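Local coordinates for trehalose-6-phosphate phosphatase-related protein (Thermoplasma acidophilum, PDB 1U02), which removes the phosphate from trehalose 6-phosphate in a magnesium-dependent reaction, giving free trehalose, and less efficiently dephosphorylates para-nitrophenyl phosphate, at residues Glu135-Ile140 / Ile152-Pro157; Tyr42-Arg47 / Ser163-Val168; Asp34-Phe39 / Leu58-Ile63; Ser48-Ser53 / Arg110-Val115. One frame throughout, in Å; residues are numbered along the deposited sequence.

Contact 1 of 4, residues Glu135-Ile140 / Ile152-Pro157; sequences EEIARI and IELRVP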
loop_
_atom_site.group_PDB
_atom_site.type_symbol
_atom_site.label_atom_id
_atom_site.label_comp_id
_atom_site.label_asym_id
_atom_site.label_seq_id
_atom_site.Cartn_x
_atom_site.Cartn_y
_atom_site.Cartn_z
ATOM N N GLU A 135 -3.933 -7.644 19.470
ATOM C CA GLU A 135 -3.989 -6.368 20.170
ATOM C C GLU A 135 -3.089 -6.385 21.405
ATOM O O GLU A 135 -2.500 -5.367 21.760
ATOM C CB GLU A 135 -5.438 -6.053 20.547
ATOM C CG GLU A 135 -6.346 -6.059 19.323
ATOM C CD GLU A 135 -7.810 -5.851 19.650
ATOM O OE1 GLU A 135 -8.286 -6.426 20.650
ATOM O OE2 GLU A 135 -8.486 -5.123 18.888
ATOM N N GLU A 136 -2.973 -7.545 22.044
ATOM C CA GLU A 136 -2.123 -7.679 23.225
ATOM C C GLU A 136 -0.663 -7.500 22.814
ATOM O O GLU A 136 0.109 -6.810 23.486
ATOM C CB GLU A 136 -2.331 -9.053 23.872
ATOM C CG GLU A 136 -1.453 -9.324 25.082
ATOM C CD GLU A 136 -1.802 -10.637 25.769
ATOM O OE1 GLU A 136 -1.766 -11.694 25.097
ATOM O OE2 GLU A 136 -2.116 -10.612 26.981
ATOM N N ILE A 137 -0.285 -8.126 21.704
ATOM C CA ILE A 137 1.076 -8.000 21.207
ATOM C C ILE A 137 1.355 -6.536 20.867
ATOM O O ILE A 137 2.437 -6.018 21.136
ATOM C CB ILE A 137 1.289 -8.874 19.949
ATOM C CG1 ILE A 137 1.357 -10.347 20.355
ATOM C CG2 ILE A 137 2.576 -8.483 19.242
ATOM C CD1 ILE A 137 2.566 -10.683 21.222
ATOM N N ALA A 138 0.365 -5.871 20.281
ATOM C CA ALA A 138 0.503 -4.471 19.908
ATOM C C ALA A 138 0.782 -3.596 21.129
ATOM O O ALA A 138 1.630 -2.701 21.083
ATOM C CB ALA A 138 -0.759 -3.994 19.203
ATOM N N ARG A 139 0.071 -3.857 22.221
ATOM C CA ARG A 139 0.269 -3.068 23.435
ATOM C C ARG A 139 1.633 -3.375 24.039
ATOM O O ARG A 139 2.338 -2.478 24.494
ATOM C CB ARG A 139 -0.836 -3.360 24.457
ATOM C CG ARG A 139 -2.237 -3.191 23.887
ATOM C CD ARG A 139 -3.314 -3.219 24.959
ATOM N NE ARG A 139 -4.644 -3.341 24.364
ATOM C CZ ARG A 139 -5.207 -4.495 24.017
ATOM N NH1 ARG A 139 -4.562 -5.637 24.212
ATOM N NH2 ARG A 139 -6.410 -4.506 23.460
ATOM N N ILE A 140 2.009 -4.648 24.034
ATOM C CA ILE A 140 3.294 -5.048 24.590
ATOM C C ILE A 140 4.471 -4.370 23.889
ATOM O O ILE A 140 5.365 -3.831 24.543
ATOM C CB ILE A 140 3.474 -6.575 24.501
ATOM C CG1 ILE A 140 2.423 -7.266 25.373
ATOM C CG2 ILE A 140 4.880 -6.964 24.933
ATOM C CD1 ILE A 140 2.358 -8.773 25.182
ATOM N N ILE A 152 -5.465 -7.975 9.481
ATOM C CA ILE A 152 -5.132 -7.272 10.708
ATOM C C ILE A 152 -3.617 -7.104 10.618
ATOM O O ILE A 152 -2.881 -8.083 10.523
ATOM C CB ILE A 152 -5.489 -8.071 11.980
ATOM C CG1 ILE A 152 -6.999 -8.326 12.035
ATOM C CG2 ILE A 152 -5.059 -7.275 13.218
ATOM C CD1 ILE A 152 -7.445 -9.079 13.274
ATOM N N GLU A 153 -3.152 -5.863 10.634
ATOM C CA GLU A 153 -1.725 -5.619 10.511
ATOM C C GLU A 153 -1.152 -4.782 11.640
ATOM O O GLU A 153 -1.764 -3.804 12.076
ATOM C CB GLU A 153 -1.425 -4.919 9.174
ATOM C CG GLU A 153 0.067 -4.737 8.887
ATOM C CD GLU A 153 0.354 -4.050 7.552
ATOM O OE1 GLU A 153 0.103 -2.834 7.426
ATOM O OE2 GLU A 153 0.834 -4.732 6.624
ATOM N N LEU A 154 0.019 -5.192 12.118
ATOM C CA LEU A 154 0.734 -4.461 13.153
ATOM C C LEU A 154 1.722 -3.608 12.384
ATOM O O LEU A 154 2.453 -4.116 11.532
ATOM C CB LEU A 154 1.481 -5.413 14.084
ATOM C CG LEU A 154 0.564 -6.283 14.941
ATOM C CD1 LEU A 154 1.403 -7.159 15.868
ATOM C CD2 LEU A 154 -0.369 -5.383 15.746
ATOM N N ARG A 155 1.750 -2.315 12.678
ATOM C CA ARG A 155 2.635 -1.425 11.954
ATOM C C ARG A 155 3.189 -0.306 12.830
ATOM O O ARG A 155 2.896 -0.235 14.025
ATOM C CB ARG A 155 1.872 -0.840 10.761
ATOM C CG ARG A 155 0.634 -0.058 11.160
ATOM C CD ARG A 155 -0.253 0.311 9.972
ATOM N NE ARG A 155 -1.201 1.361 10.344
ATOM C CZ ARG A 155 -2.147 1.856 9.549
ATOM N NH1 ARG A 155 -2.293 1.398 8.313
ATOM N NH2 ARG A 155 -2.936 2.829 9.990
ATOM N N VAL A 156 4.000 0.558 12.227
ATOM C CA VAL A 156 4.594 1.684 12.944
ATOM C C VAL A 156 3.500 2.692 13.306
ATOM O O VAL A 156 2.709 3.097 12.456
ATOM C CB VAL A 156 5.675 2.387 12.078
ATOM C CG1 VAL A 156 6.154 3.662 12.770
ATOM C CG2 VAL A 156 6.848 1.447 11.850
ATOM N N PRO A 157 3.434 3.107 14.581
ATOM C CA PRO A 157 2.405 4.072 14.976
ATOM C C PRO A 157 2.443 5.373 14.158
ATOM O O PRO A 157 3.514 5.881 13.830
ATOM C CB PRO A 157 2.711 4.318 16.456
ATOM C CG PRO A 157 3.303 3.004 16.905
ATOM C CD PRO A 157 4.220 2.663 15.745
#
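Leu154 has CG anti to its carbonyl carbon (chi1 -67°), and this aims its two methyls at the helix that carries Ile137 and Ala138. In Ile137 a chi1 of -73° sets CG2 anti to the backbone N and turns this branch to the leucine. The contact belongs to the cap of a HAD phosphatase. Here helices 86-96 and 127-141 pack against an antiparallel four-stranded sheet, in an open-faced sandwich. Leu154 lies on strand 151-155, an inner strand of that sheet.

The fork of Leu154 serves two neighbouring helix residues. CD1 lies against Ile137 CG2 at 3.8 Å. The two side chains cross at about a right angle and touch through these methyls. The longer arm of Ile137 bends off and keeps its CD1 away from the strand. Ile137 also packs on Ile92 and Thr96 of helix 86-96.

Ala138 is small, and the helix can come close at this point. Its CA is 6.8 Å from the CA of Leu154. No hydrogen bond joins the two segments; the packing is purely apolar. Thr145 of the neighbouring strand touches both Ala138 and Leu154 and widens the buried patch. Ile92 also covers Leu154. The second methyl of the fork completes the fit: Leu154 CD2 sits 3.7 Å from Ala138 CB.

Contact 2 of 4, residues Tyr42-Arg47 / Ser163-Val168; sequences YIVTGR and SAIRSV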
loop_
_atom_site.group_PDB
_atom_site.type_symbol
_atom_site.label_atom_id
_atom_site.label_comp_id
_atom_site.label_asym_id
_atom_site.label_seq_id
_atom_site.Cartn_x
_atom_site.Cartn_y
_atom_site.Cartn_z
ATOM N N TYR A 42 5.112 7.767 -8.426
ATOM C CA TYR A 42 5.274 7.183 -7.101
ATOM C C TYR A 42 4.244 6.092 -6.853
ATOM O O TYR A 42 3.054 6.281 -7.116
ATOM C CB TYR A 42 5.072 8.243 -6.012
ATOM C CG TYR A 42 6.215 9.195 -5.804
ATOM C CD1 TYR A 42 7.137 8.984 -4.785
ATOM C CD2 TYR A 42 6.355 10.328 -6.598
ATOM C CE1 TYR A 42 8.171 9.883 -4.553
ATOM C CE2 TYR A 42 7.393 11.237 -6.378
ATOM C CZ TYR A 42 8.293 11.006 -5.351
ATOM O OH TYR A 42 9.306 11.903 -5.108
ATOM N N ILE A 43 4.702 4.948 -6.361
ATOM C CA ILE A 43 3.787 3.881 -5.986
ATOM C C ILE A 43 3.611 4.153 -4.493
ATOM O O ILE A 43 4.600 4.309 -3.779
ATOM C CB ILE A 43 4.406 2.470 -6.153
ATOM C CG1 ILE A 43 4.648 2.165 -7.634
ATOM C CG2 ILE A 43 3.469 1.426 -5.545
ATOM C CD1 ILE A 43 3.391 2.192 -8.479
ATOM N N VAL A 44 2.370 4.244 -4.023
ATOM C CA VAL A 44 2.113 4.495 -2.605
ATOM C C VAL A 44 1.366 3.276 -2.095
ATOM O O VAL A 44 0.261 2.990 -2.546
ATOM C CB VAL A 44 1.267 5.760 -2.401
ATOM C CG1 VAL A 44 1.077 6.023 -0.915
ATOM C CG2 VAL A 44 1.951 6.947 -3.068
ATOM N N THR A 45 1.955 2.578 -1.132
ATOM C CA THR A 45 1.365 1.334 -0.669
ATOM C C THR A 45 1.655 1.022 0.795
ATOM O O THR A 45 2.458 1.694 1.442
ATOM C CB THR A 45 1.939 0.200 -1.539
ATOM O OG1 THR A 45 1.492 -1.076 -1.072
ATOM C CG2 THR A 45 3.470 0.253 -1.491
ATOM N N GLY A 46 0.993 -0.012 1.303
ATOM C CA GLY A 46 1.226 -0.444 2.668
ATOM C C GLY A 46 2.263 -1.557 2.608
ATOM O O GLY A 46 2.770 -2.019 3.632
ATOM N N ARG A 47 2.567 -1.992 1.387
ATOM C CA ARG A 47 3.556 -3.043 1.150
ATOM C C ARG A 47 4.942 -2.496 1.476
ATOM O O ARG A 47 5.120 -1.290 1.623
ATOM C CB ARG A 47 3.552 -3.466 -0.322
ATOM C CG ARG A 47 2.246 -4.038 -0.840
ATOM C CD ARG A 47 2.139 -5.535 -0.598
ATOM N NE ARG A 47 1.046 -6.098 -1.381
ATOM C CZ ARG A 47 0.850 -7.395 -1.584
ATOM N NH1 ARG A 47 1.678 -8.287 -1.059
ATOM N NH2 ARG A 47 -0.179 -7.794 -2.324
ATOM N N SER A 163 -0.390 12.139 4.552
ATOM C CA SER A 163 0.706 12.984 5.022
ATOM C C SER A 163 1.975 12.768 4.205
ATOM O O SER A 163 2.666 13.725 3.844
ATOM C CB SER A 163 0.996 12.702 6.500
ATOM O OG SER A 163 -0.162 12.923 7.287
ATOM N N ALA A 164 2.280 11.505 3.920
ATOM C CA ALA A 164 3.467 11.160 3.147
ATOM C C ALA A 164 3.379 11.765 1.750
ATOM O O ALA A 164 4.343 12.346 1.250
ATOM C CB ALA A 164 3.609 9.641 3.053
ATOM N N ILE A 165 2.222 11.622 1.115
ATOM C CA ILE A 165 2.038 12.179 -0.217
ATOM C C ILE A 165 2.155 13.701 -0.143
ATOM O O ILE A 165 2.892 14.319 -0.911
ATOM C CB ILE A 165 0.666 11.781 -0.801
ATOM C CG1 ILE A 165 0.641 10.271 -1.056
ATOM C CG2 ILE A 165 0.404 12.548 -2.100
ATOM C CD1 ILE A 165 -0.712 9.737 -1.492
ATOM N N ARG A 166 1.433 14.294 0.800
ATOM C CA ARG A 166 1.453 15.743 0.990
ATOM C C ARG A 166 2.891 16.246 1.125
ATOM O O ARG A 166 3.286 17.234 0.504
ATOM C CB ARG A 166 0.673 16.100 2.256
ATOM C CG ARG A 166 0.479 17.586 2.496
ATOM C CD ARG A 166 -0.841 18.080 1.919
ATOM N NE ARG A 166 -0.666 18.882 0.713
ATOM C CZ ARG A 166 -1.648 19.547 0.107
ATOM N NH1 ARG A 166 -2.882 19.507 0.593
ATOM N NH2 ARG A 166 -1.394 20.261 -0.980
ATOM N N SER A 167 3.671 15.544 1.941
ATOM C CA SER A 167 5.062 15.897 2.192
ATOM C C SER A 167 5.903 15.935 0.918
ATOM O O SER A 167 6.803 16.762 0.782
ATOM C CB SER A 167 5.667 14.908 3.190
ATOM O OG SER A 167 7.039 15.169 3.396
ATOM N N VAL A 168 5.610 15.040 -0.018
ATOM C CA VAL A 168 6.350 14.991 -1.273
ATOM C C VAL A 168 5.923 16.056 -2.286
ATOM O O VAL A 168 6.762 16.773 -2.831
ATOM C CB VAL A 168 6.206 13.612 -1.946
ATOM C CG1 VAL A 168 6.788 13.656 -3.349
ATOM C CG2 VAL A 168 6.909 12.553 -1.113
#
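Tyr42 reaches out from strand 40-44 to Val168 on helix 161-169, and only the far end of its side chain makes the touch. CB points toward the helix, but neither CB nor CG lies within 4.2 Å of it. Contact begins along the ring: CE2 is 3.9 Å from Val168 CG1. CZ comes nearer, 3.6 Å from the same methyl. The phenol oxygen ends the series, with Tyr42 OH 3.5 Å from Val168 CG1. The valine approaches from the opposite direction, and its methyl meets the ring obliquely. CG1 is anti to the backbone N of Val168 (chi1 171°), which turns this methyl to the tyrosine. Phe5 of strand 3-7 also meets the Tyr42 ring, with the planes at about 20°.

Two residues on, Val44 makes a looser pair with Ile165. Val44 CG2 is 4.1 Å from Ile165 CG1. The isoleucine chain stays extended to CD1, which reaches both valine methyls.

Beyond the strand, Arg47 N bonds to Thr45 OG1 in an ST turn. Arg47 then forms a salt bridge with Asp9, a magnesium ligand. Ile43, between the two contact residues, packs on Ile52 of helix 49-55. Helices thus cover both faces of the parallel strands, the Rossmann-like core of the HAD fold. Thr45, just past the strand end, is consistent with the threonine of HAD motif II.

Contact 3 of 4, residues Asp34-Phe39 / Leu58-Ile63; sequences DLKERF and LDINMI. With GOL (glycerol), chain F.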
loop_
_atom_site.group_PDB
_atom_site.type_symbol
_atom_site.label_atom_id
_atom_site.label_comp_id
_atom_site.label_asym_id
_atom_site.label_seq_id
_atom_site.Cartn_x
_atom_site.Cartn_y
_atom_site.Cartn_z
ATOM N N ASP A 34 6.152 3.161 -19.387
ATOM C CA ASP A 34 5.904 4.329 -20.231
ATOM C C ASP A 34 5.591 5.557 -19.391
ATOM O O ASP A 34 6.167 6.625 -19.587
ATOM C CB ASP A 34 4.726 4.079 -21.175
ATOM C CG ASP A 34 5.050 3.090 -22.271
ATOM O OD1 ASP A 34 6.242 2.764 -22.454
ATOM O OD2 ASP A 34 4.106 2.648 -22.960
ATOM N N LEU A 35 4.670 5.397 -18.450
ATOM C CA LEU A 35 4.253 6.492 -17.589
ATOM C C LEU A 35 5.394 7.185 -16.837
ATOM O O LEU A 35 5.438 8.414 -16.775
ATOM C CB LEU A 35 3.217 5.979 -16.589
ATOM C CG LEU A 35 2.496 7.016 -15.726
ATOM C CD1 LEU A 35 1.575 7.866 -16.594
ATOM C CD2 LEU A 35 1.701 6.303 -14.645
ATOM N N LYS A 36 6.316 6.406 -16.274
ATOM C CA LYS A 36 7.422 6.978 -15.509
ATOM C C LYS A 36 8.378 7.806 -16.362
ATOM O O LYS A 36 9.174 8.583 -15.842
ATOM C CB LYS A 36 8.192 5.875 -14.765
ATOM C CG LYS A 36 9.016 4.931 -15.635
ATOM C CD LYS A 36 10.481 5.348 -15.681
ATOM C CE LYS A 36 11.361 4.247 -16.264
ATOM N NZ LYS A 36 10.964 3.868 -17.652
ATOM N N GLU A 37 8.295 7.641 -17.675
ATOM C CA GLU A 37 9.140 8.400 -18.586
ATOM C C GLU A 37 8.608 9.824 -18.734
ATOM O O GLU A 37 9.367 10.749 -19.014
ATOM C CB GLU A 37 9.172 7.735 -19.965
ATOM C CG GLU A 37 9.938 6.433 -20.008
ATOM C CD GLU A 37 11.422 6.642 -19.801
ATOM O OE1 GLU A 37 12.030 7.382 -20.604
ATOM O OE2 GLU A 37 11.981 6.074 -18.837
ATOM N N ARG A 38 7.305 10.000 -18.531
ATOM C CA ARG A 38 6.690 11.314 -18.690
ATOM C C ARG A 38 6.281 12.001 -17.397
ATOM O O ARG A 38 6.122 13.221 -17.373
ATOM C CB ARG A 38 5.464 11.217 -19.604
ATOM C CG ARG A 38 5.762 10.732 -21.014
ATOM C CD ARG A 38 4.499 10.744 -21.869
ATOM N NE ARG A 38 4.699 10.135 -23.185
ATOM C CZ ARG A 38 5.452 10.651 -24.153
ATOM N NH1 ARG A 38 6.089 11.802 -23.968
ATOM N NH2 ARG A 38 5.565 10.014 -25.312
ATOM N N PHE A 39 6.101 11.227 -16.332
ATOM C CA PHE A 39 5.692 11.792 -15.053
ATOM C C PHE A 39 6.527 11.264 -13.895
ATOM O O PHE A 39 6.990 10.124 -13.930
ATOM C CB PHE A 39 4.224 11.463 -14.772
ATOM C CG PHE A 39 3.284 11.895 -15.852
ATOM C CD1 PHE A 39 3.126 11.131 -17.003
ATOM C CD2 PHE A 39 2.548 13.069 -15.716
ATOM C CE1 PHE A 39 2.246 11.527 -18.008
ATOM C CE2 PHE A 39 1.663 13.477 -16.715
ATOM C CZ PHE A 39 1.511 12.703 -17.863
ATOM N N LEU A 58 10.665 -1.836 -11.737
ATOM C CA LEU A 58 10.892 -0.699 -12.621
ATOM C C LEU A 58 11.563 0.431 -11.860
ATOM O O LEU A 58 11.563 0.457 -10.626
ATOM C CB LEU A 58 9.564 -0.182 -13.184
ATOM C CG LEU A 58 8.712 -1.155 -13.999
ATOM C CD1 LEU A 58 7.376 -0.501 -14.326
ATOM C CD2 LEU A 58 9.453 -1.552 -15.267
ATOM N N ASP A 59 12.118 1.375 -12.608
ATOM C CA ASP A 59 12.785 2.522 -12.019
ATOM C C ASP A 59 11.761 3.592 -11.653
ATOM O O ASP A 59 11.508 4.516 -12.429
ATOM C CB ASP A 59 13.813 3.087 -13.007
ATOM C CG ASP A 59 14.489 4.341 -12.494
ATOM O OD1 ASP A 59 14.911 4.355 -11.316
ATOM O OD2 ASP A 59 14.606 5.311 -13.277
ATOM N N ILE A 60 11.152 3.443 -10.481
ATOM C CA ILE A 60 10.164 4.401 -9.996
ATOM C C ILE A 60 10.354 4.598 -8.503
ATOM O O ILE A 60 10.981 3.774 -7.844
ATOM C CB ILE A 60 8.698 3.927 -10.232
ATOM C CG1 ILE A 60 8.583 2.415 -10.029
ATOM C CG2 ILE A 60 8.229 4.338 -11.620
ATOM C CD1 ILE A 60 8.672 1.971 -8.610
ATOM N N ASN A 61 9.813 5.693 -7.980
ATOM C CA ASN A 61 9.905 5.980 -6.558
ATOM C C ASN A 61 8.738 5.332 -5.830
ATOM O O ASN A 61 7.723 4.989 -6.439
ATOM C CB ASN A 61 9.898 7.491 -6.310
ATOM C CG ASN A 61 11.172 8.164 -6.791
ATOM O OD1 ASN A 61 12.265 7.621 -6.638
ATOM N ND2 ASN A 61 11.036 9.352 -7.363
HETATM N N MSE A 62 8.874 5.163 -4.523
HETATM C CA MSE A 62 7.801 4.554 -3.771
HETATM C C MSE A 62 7.733 4.996 -2.321
HETATM O O MSE A 62 8.750 5.279 -1.684
HETATM C CB MSE A 62 7.909 3.025 -3.853
HETATM C CG MSE A 62 9.250 2.465 -3.414
HETATM SE SE MSE A 62 9.451 0.551 -3.755
HETATM C CE MSE A 62 9.893 0.604 -5.628
ATOM N N ILE A 63 6.505 5.082 -1.830
ATOM C CA ILE A 63 6.227 5.431 -0.451
ATOM C C ILE A 63 5.619 4.128 0.065
ATOM O O ILE A 63 4.519 3.755 -0.341
ATOM C CB ILE A 63 5.194 6.585 -0.350
ATOM C CG1 ILE A 63 5.801 7.874 -0.915
ATOM C CG2 ILE A 63 4.787 6.806 1.103
ATOM C CD1 ILE A 63 4.817 9.031 -1.017
HETATM C C1 GOL F . 10.417 8.861 -10.991
HETATM O O1 GOL F . 9.877 8.193 -9.635
HETATM C C2 GOL F . 10.199 8.360 -12.275
HETATM O O2 GOL F . 8.962 8.660 -12.717
HETATM C C3 GOL F . 11.194 7.786 -12.653
HETATM O O3 GOL F . 12.645 7.205 -12.635
#
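Lys36 and Ile60 form the tight part of this contact, where helix 26-38 meets the loop leading into strand 61-64. Lys36 CB is 3.5 Å from Ile60 CG2, and the two side chains cross at about a right angle. A chi1 of 70° puts Lys36 CG between its backbone N and carbonyl carbon, and a second bend at chi2 (97°) lays the chain along the loop. Its CD comes 3.5 Å from Asp59 O. Asp59 is the centre of an inverse gamma turn, closed by a weak bond from Ile60 N to Leu58 O.

The other side is looser and polar. Lys36 does not end on the aspartate: NZ is 5.9 Å from Asp59 OD2. Instead Lys36 NZ makes a salt bridge of 2.7 Å with Glu37 OE2 of its own helix, and it also bonds to Ser33 O.

A glycerol lies between the segments. Its O3 donates to Asp59 O at 2.9 Å, and Asp59 OD2 is 2.8 Å from the same O3. Its O1 accepts from Asn61 N at 3.0 Å with a bent angle of 135°. Its O2 lies near the carbonyl oxygens of Lys36 and Phe39. Thr41 O binds it as well.

No direct hydrogen bond spans the segments. Their direct contact is packing of the lysine's aliphatic chain. The glycerol bridging their polar groups probably comes from the crystallisation liquor, so this bridge need not exist in the cell.

Contact 4 of 4, residues Ser48-Ser53 / Arg110-Val115; sequences SPEEIS and RKNLAV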
loop_
_atom_site.group_PDB
_atom_site.type_symbol
_atom_site.label_atom_id
_atom_site.label_comp_id
_atom_site.label_asym_id
_atom_site.label_seq_id
_atom_site.Cartn_x
_atom_site.Cartn_y
_atom_site.Cartn_z
ATOM N N SER A 48 5.918 -3.395 1.574
ATOM C CA SER A 48 7.297 -3.019 1.856
ATOM C C SER A 48 8.013 -2.722 0.538
ATOM O O SER A 48 7.520 -3.055 -0.539
ATOM C CB SER A 48 8.023 -4.174 2.544
ATOM O OG SER A 48 8.056 -5.308 1.683
ATOM N N PRO A 49 9.194 -2.092 0.614
ATOM C CA PRO A 49 9.959 -1.774 -0.595
ATOM C C PRO A 49 10.429 -3.074 -1.248
ATOM O O PRO A 49 10.535 -3.165 -2.469
ATOM C CB PRO A 49 11.140 -0.955 -0.071
ATOM C CG PRO A 49 10.662 -0.417 1.233
ATOM C CD PRO A 49 9.845 -1.537 1.812
ATOM N N GLU A 50 10.717 -4.080 -0.426
ATOM C CA GLU A 50 11.171 -5.358 -0.959
ATOM C C GLU A 50 10.058 -5.984 -1.802
ATOM O O GLU A 50 10.329 -6.596 -2.833
ATOM C CB GLU A 50 11.575 -6.321 0.169
ATOM C CG GLU A 50 12.807 -5.910 0.967
ATOM C CD GLU A 50 12.588 -4.647 1.781
ATOM O OE1 GLU A 50 11.572 -4.576 2.502
ATOM O OE2 GLU A 50 13.433 -3.728 1.705
ATOM N N GLU A 51 8.809 -5.836 -1.361
ATOM C CA GLU A 51 7.677 -6.389 -2.101
ATOM C C GLU A 51 7.439 -5.671 -3.426
ATOM O O GLU A 51 7.380 -6.300 -4.480
ATOM C CB GLU A 51 6.395 -6.328 -1.262
ATOM C CG GLU A 51 6.301 -7.402 -0.198
ATOM C CD GLU A 51 5.095 -7.221 0.707
ATOM O OE1 GLU A 51 5.053 -6.208 1.433
ATOM O OE2 GLU A 51 4.189 -8.089 0.690
ATOM N N ILE A 52 7.299 -4.352 -3.381
ATOM C CA ILE A 52 7.049 -3.611 -4.608
ATOM C C ILE A 52 8.207 -3.762 -5.586
ATOM O O ILE A 52 7.987 -3.862 -6.794
ATOM C CB ILE A 52 6.810 -2.116 -4.326
ATOM C CG1 ILE A 52 5.620 -1.959 -3.380
ATOM C CG2 ILE A 52 6.503 -1.378 -5.635
ATOM C CD1 ILE A 52 4.305 -2.476 -3.961
ATOM N N SER A 53 9.432 -3.790 -5.059
ATOM C CA SER A 53 10.624 -3.928 -5.890
ATOM C C SER A 53 10.615 -5.219 -6.703
ATOM O O SER A 53 11.067 -5.233 -7.847
ATOM C CB SER A 53 11.893 -3.850 -5.032
ATOM O OG SER A 53 12.072 -2.529 -4.536
ATOM N N ARG A 110 5.535 -11.629 7.043
ATOM C CA ARG A 110 6.555 -10.862 7.731
ATOM C C ARG A 110 7.203 -9.807 6.850
ATOM O O ARG A 110 7.527 -10.068 5.694
ATOM C CB ARG A 110 7.636 -11.807 8.261
ATOM C CG ARG A 110 8.800 -11.107 8.930
ATOM C CD ARG A 110 9.876 -12.110 9.306
ATOM N NE ARG A 110 10.926 -11.514 10.123
ATOM C CZ ARG A 110 11.914 -12.203 10.686
ATOM N NH1 ARG A 110 11.987 -13.519 10.517
ATOM N NH2 ARG A 110 12.827 -11.578 11.419
ATOM N N LYS A 111 7.385 -8.613 7.409
ATOM C CA LYS A 111 8.031 -7.511 6.703
ATOM C C LYS A 111 8.899 -6.786 7.730
ATOM O O LYS A 111 8.663 -6.904 8.929
ATOM C CB LYS A 111 6.979 -6.573 6.109
ATOM C CG LYS A 111 6.056 -7.316 5.158
ATOM C CD LYS A 111 4.886 -6.509 4.679
ATOM C CE LYS A 111 3.930 -7.429 3.926
ATOM N NZ LYS A 111 2.904 -6.695 3.162
ATOM N N ASN A 112 9.899 -6.041 7.273
ATOM C CA ASN A 112 10.778 -5.345 8.208
ATOM C C ASN A 112 10.070 -4.366 9.142
ATOM O O ASN A 112 10.476 -4.209 10.296
ATOM C CB ASN A 112 11.894 -4.615 7.457
ATOM C CG ASN A 112 12.820 -5.567 6.734
ATOM O OD1 ASN A 112 13.095 -6.661 7.221
ATOM N ND2 ASN A 112 13.321 -5.150 5.577
ATOM N N LEU A 113 9.021 -3.708 8.660
ATOM C CA LEU A 113 8.307 -2.749 9.501
ATOM C C LEU A 113 6.822 -3.044 9.667
ATOM O O LEU A 113 6.020 -2.138 9.909
ATOM C CB LEU A 113 8.499 -1.324 8.968
ATOM C CG LEU A 113 9.947 -0.818 9.090
ATOM C CD1 LEU A 113 10.103 0.537 8.404
ATOM C CD2 LEU A 113 10.325 -0.727 10.570
ATOM N N ALA A 114 6.456 -4.313 9.552
ATOM C CA ALA A 114 5.059 -4.695 9.720
ATOM C C ALA A 114 4.898 -6.200 9.658
ATOM O O ALA A 114 5.702 -6.895 9.039
ATOM C CB ALA A 114 4.190 -4.043 8.633
ATOM N N VAL A 115 3.867 -6.693 10.332
ATOM C CA VAL A 115 3.535 -8.110 10.313
ATOM C C VAL A 115 2.048 -8.118 10.022
ATOM O O VAL A 115 1.245 -7.572 10.783
ATOM C CB VAL A 115 3.803 -8.813 11.657
ATOM C CG1 VAL A 115 3.395 -10.282 11.550
ATOM C CG2 VAL A 115 5.283 -8.707 12.012
HETATM O O HOH W 1 10.552 -6.428 4.392
HETATM O O HOH W 2 11.533 -3.097 4.599
#
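Ser48, just before helix 49-55, and Lys111, which opens a type I turn ending at Ala114, bring their CA atoms within 6.6 Å of each other. The turn joins strands 107-111 and 114-118 in a hairpin.

The main grip is a salt bridge. Lys111 runs out extended, and its NZ donates to Glu51 OE1 at 2.8 Å, on the syn lone pair. A weak second bond goes to Glu51 OE2. The same OE1 also takes Ser48 N on its anti side, at 2.9 Å and nearly straight (171°). Ser48 OG accepts in return from Glu51 N, 3.2 Å away. Ser48 and Glu51 thus form a capping box, and it holds the carboxylate in place for the lysine.

Two waters bridge the more open side. One lies 2.8 Å from Glu50 OE1 and 3.0 Å from Asn112 N. The other links Glu50 OE1 to Asn112 ND2.

Glu51 OE2 also forms a salt bridge with Arg47. The hairpin of the cap thus meets the N-terminus of a core helix, consistent with the core-cap interface of a capped HAD phosphatase.

Contacts 2 and 3 belong to the HAD core and share its large sheet: Ile43 O and Ile63 N, 2.8 Å apart, probably bond between neighbouring strands. Contact 1 lies in the cap, away from the annotated sites; its centre is 32 Å from that of contact 3. Contact 4 joins core and cap. On the cap side, Leu154 N probably bonds to Val115 O at 3.0 Å; on the core side, Ile52 packs on Thr45. The metal site lies near contacts 2 and 4. The Val44 side chain is about 9 Å from magnesium, and that of Glu51 about 7 Å from that of Asp9. A different glycerol from that of contact 3, about 4 Å from the Lys111 side chain, may mark a pocket.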